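Local coordinates for putative methyl-accepting chemotaxis signal transduction protein (PDB 6W3T) that probably senses amino-acid-like chemoeffectors through a dCache-type sensor region, here holding norvaline, and passes the signal on as a chemoreceptor of Campylobacter jejuni, at residues N80-L85 with G158-S163. Sequence-based numbering, arbitrary orientation.
With NVA (norvaline), chain C.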
ATOM      1  N   ASN A  80       2.094   9.541 -10.981  1.00 14.03           N
ATOM      2  CA  ASN A  80       2.960  10.716 -10.893  1.00 15.76           C
ATOM      3  C   ASN A  80       4.300  10.307 -10.313  1.00 10.34           C
ATOM      4  O   ASN A  80       4.357   9.465  -9.411  1.00 12.57           O
ATOM      5  CB  ASN A  80       2.408  11.811  -9.978  1.00 11.36           C
ATOM      6  CG  ASN A  80       1.045  12.269 -10.367  1.00 22.26           C
ATOM      7  OD1 ASN A  80       0.860  12.852 -11.439  1.00 16.91           O
ATOM      8  ND2 ASN A  80       0.070  12.050  -9.478  1.00 15.75           N
ATOM      9  N   VAL A  81       5.365  10.938 -10.806  1.00 13.07           N
ATOM     10  CA  VAL A  81       6.693  10.837 -10.211  1.00 14.89           C
ATOM     11  C   VAL A  81       7.301  12.237 -10.194  1.00 14.56           C
ATOM     12  O   VAL A  81       7.266  12.946 -11.204  1.00 13.37           O
ATOM     13  CB  VAL A  81       7.616   9.868 -10.978  1.00 11.02           C
ATOM     14  CG1 VAL A  81       9.015   9.838 -10.322  1.00 10.07           C
ATOM     15  CG2 VAL A  81       7.003   8.469 -11.079  1.00  8.61           C
ATOM     16  N   TYR A  82       7.868  12.634  -9.060  1.00 11.54           N
ATOM     17  CA  TYR A  82       8.207  14.043  -8.913  1.00 13.48           C
ATOM     18  C   TYR A  82       9.333  14.228  -7.905  1.00 16.74           C
ATOM     19  O   TYR A  82       9.633  13.344  -7.100  1.00 16.25           O
ATOM     20  CB  TYR A  82       6.975  14.867  -8.508  1.00  7.00           C
ATOM     21  CG  TYR A  82       6.091  14.219  -7.464  1.00 15.65           C
ATOM     22  CD1 TYR A  82       5.120  13.279  -7.823  1.00 15.69           C
ATOM     23  CD2 TYR A  82       6.224  14.545  -6.119  1.00 12.27           C
ATOM     24  CE1 TYR A  82       4.305  12.683  -6.860  1.00 11.23           C
ATOM     25  CE2 TYR A  82       5.422  13.963  -5.156  1.00 10.74           C
ATOM     26  CZ  TYR A  82       4.469  13.032  -5.532  1.00 15.05           C
ATOM     27  OH  TYR A  82       3.686  12.458  -4.567  1.00 10.30           O
ATOM     28  N   LEU A  83       9.942  15.411  -7.967  1.00 16.28           N
ATOM     29  CA  LEU A  83      10.972  15.845  -7.033  1.00 13.96           C
ATOM     30  C   LEU A  83      10.558  17.204  -6.474  1.00 13.04           C
ATOM     31  O   LEU A  83      10.428  18.171  -7.231  1.00 13.95           O
ATOM     32  CB  LEU A  83      12.334  15.935  -7.734  1.00 13.08           C
ATOM     33  CG  LEU A  83      13.541  16.358  -6.889  1.00 12.36           C
ATOM     34  CD1 LEU A  83      13.804  15.363  -5.762  1.00  9.42           C
ATOM     35  CD2 LEU A  83      14.772  16.495  -7.780  1.00 10.01           C
ATOM     36  N   GLY A  84      10.313  17.268  -5.168  1.00 12.19           N
ATOM     37  CA  GLY A  84       9.934  18.515  -4.527  1.00 12.30           C
ATOM     38  C   GLY A  84      11.169  19.229  -4.008  1.00 21.09           C
ATOM     39  O   GLY A  84      12.015  18.618  -3.353  1.00 16.96           O
ATOM     40  N   LEU A  85      11.261  20.526  -4.292  1.00 11.54           N
ATOM     41  CA  LEU A  85      12.433  21.342  -3.968  1.00 19.23           C
ATOM     42  C   LEU A  85      12.153  22.302  -2.810  1.00 18.29           C
ATOM     43  O   LEU A  85      11.007  22.679  -2.546  1.00 23.77           O
ATOM     44  CB  LEU A  85      12.878  22.153  -5.183  1.00 22.13           C
ATOM     45  CG  LEU A  85      13.078  21.459  -6.526  1.00 25.03           C
ATOM     46  CD1 LEU A  85      13.494  22.478  -7.579  1.00 21.88           C
ATOM     47  CD2 LEU A  85      14.100  20.344  -6.405  1.00 17.34           C
ATOM     48  N   GLY A 158       8.997  11.800  -4.899  1.00 13.02           N
ATOM     49  CA  GLY A 158       7.689  11.216  -4.643  1.00 10.77           C
ATOM     50  C   GLY A 158       7.248  10.337  -5.787  1.00 12.76           C
ATOM     51  O   GLY A 158       7.455  10.675  -6.954  1.00 17.23           O
ATOM     52  N   VAL A 159       6.623   9.208  -5.443  1.00 12.82           N
ATOM     53  CA  VAL A 159       6.092   8.269  -6.427  1.00  9.42           C
ATOM     54  C   VAL A 159       4.659   7.910  -6.039  1.00 11.24           C
ATOM     55  O   VAL A 159       4.432   7.374  -4.949  1.00 10.34           O
ATOM     56  CB  VAL A 159       6.950   6.999  -6.519  1.00 12.55           C
ATOM     57  CG1 VAL A 159       6.280   5.971  -7.433  1.00  8.12           C
ATOM     58  CG2 VAL A 159       8.390   7.355  -6.993  1.00  8.33           C
ATOM     59  N   ASP A 160       3.698   8.189  -6.926  1.00  5.85           N
ATOM     60  CA  ASP A 160       2.285   7.924  -6.657  1.00  7.28           C
ATOM     61  C   ASP A 160       1.855   6.673  -7.420  1.00  6.47           C
ATOM     62  O   ASP A 160       1.908   6.647  -8.657  1.00 13.35           O
ATOM     63  CB  ASP A 160       1.397   9.099  -7.077  1.00  9.74           C
ATOM     64  CG  ASP A 160       1.670  10.371  -6.294  1.00 15.64           C
ATOM     65  OD1 ASP A 160       2.344  10.319  -5.232  1.00 12.68           O
ATOM     66  OD2 ASP A 160       1.174  11.431  -6.741  1.00 16.74           O
ATOM     67  N   ILE A 161       1.421   5.654  -6.700  1.00 12.56           N
ATOM     68  CA  ILE A 161       0.852   4.445  -7.297  1.00 13.21           C
ATOM     69  C   ILE A 161      -0.644   4.446  -7.012  1.00  8.88           C
ATOM     70  O   ILE A 161      -1.042   4.670  -5.863  1.00 13.14           O
ATOM     71  CB  ILE A 161       1.515   3.172  -6.735  1.00 11.01           C
ATOM     72  CG1 ILE A 161       3.046   3.294  -6.803  1.00  6.31           C
ATOM     73  CG2 ILE A 161       1.005   1.890  -7.477  1.00 11.22           C
ATOM     74  CD1 ILE A 161       3.606   3.287  -8.243  1.00  6.89           C
ATOM     75  N   PRO A 162      -1.506   4.239  -8.013  1.00 14.14           N
ATOM     76  CA  PRO A 162      -2.949   4.166  -7.734  1.00 17.79           C
ATOM     77  C   PRO A 162      -3.247   3.104  -6.690  1.00 10.47           C
ATOM     78  O   PRO A 162      -2.832   1.954  -6.818  1.00 19.19           O
ATOM     79  CB  PRO A 162      -3.561   3.801  -9.091  1.00 14.78           C
ATOM     80  CG  PRO A 162      -2.601   4.298 -10.092  1.00 18.17           C
ATOM     81  CD  PRO A 162      -1.221   4.185  -9.457  1.00 16.90           C
ATOM     82  N   SER A 163      -3.944   3.512  -5.631  1.00 11.30           N
ATOM     83  CA  SER A 163      -4.366   2.574  -4.607  1.00 17.42           C
ATOM     84  C   SER A 163      -5.247   1.477  -5.188  1.00 17.73           C
ATOM     85  O   SER A 163      -5.310   0.383  -4.628  1.00 15.78           O
ATOM     86  CB  SER A 163      -5.109   3.318  -3.500  1.00 16.11           C
ATOM     87  OG  SER A 163      -6.156   4.090  -4.057  1.00 25.00           O
TER
HETATM   88  N   NVA C 301       0.082  13.204  -5.161  1.00 12.78           N
HETATM   89  CA  NVA C 301       0.872  14.343  -4.698  1.00 13.19           C
HETATM   90  CB  NVA C 301       1.485  15.167  -5.840  1.00 18.40           C
HETATM   91  CG  NVA C 301       2.582  16.171  -5.493  1.00 16.15           C
HETATM   92  CD  NVA C 301       3.124  16.691  -6.800  1.00  7.96           C
HETATM   93  C   NVA C 301      -0.053  15.257  -3.919  1.00 21.40           C
HETATM   94  O   NVA C 301      -1.292  15.273  -3.953  1.00 19.96           O
HETATM   95  OXT NVA C 301       0.582  16.152  -3.108  1.00 19.63           O
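Tyr82 lies flat over Gly158, and its hydroxyl runs on to the carboxylate of Asp160. The strands 80-84 and 158-162 are antiparallel neighbours in the central sheet of the first PDC sensor domain, probably the membrane-distal one as in other dCache receptors, and Tyr82 pairs with Gly158 through two backbone hydrogen bonds, Tyr82 N to Gly158 O at 2.9 Å and Gly158 N to Tyr82 O at 2.8 Å. This is the tight part. CG of Tyr82 sits between backbone N and carbonyl carbon (chi1 42°), which swings the ring over the neighbouring strand onto Gly158, whose CA makes a CH-pi contact 3.9 Å from the ring centroid. The norvaline side chain covers the opposite face, its CD over the ring centre, while Trp115 meets the ring edge-to-face.

Further along, Tyr82 OH donates to Asp160 OD1 at 2.6 Å, on the syn side but 26° out of the carboxylate plane; Thr142 also bonds OD1. The other oxygen, OD2, accepts the norvaline N at 2.6 Å; Asn80 ND2 meets the anti lone pair of the same Asp160 OD2 at 3.0 Å. Asn80 ND2 also donates to Asp133, which is itself hydrogen-bonded to the norvaline.

On the other face the contact is looser: Val81 and Val159 lie side by side, Val81 CG1 to Val159 CG2 at 4.2 Å, under the long helix 4-48, with Leu43 and Phe39 above them. Both faces are buried, yet their chemistry differs: one is apolar, formed here by the two valines, while the other offers a carboxylate, probably ionised, to a ligand amine that is probably protonated, consistent with recognition of an amino-acid head group.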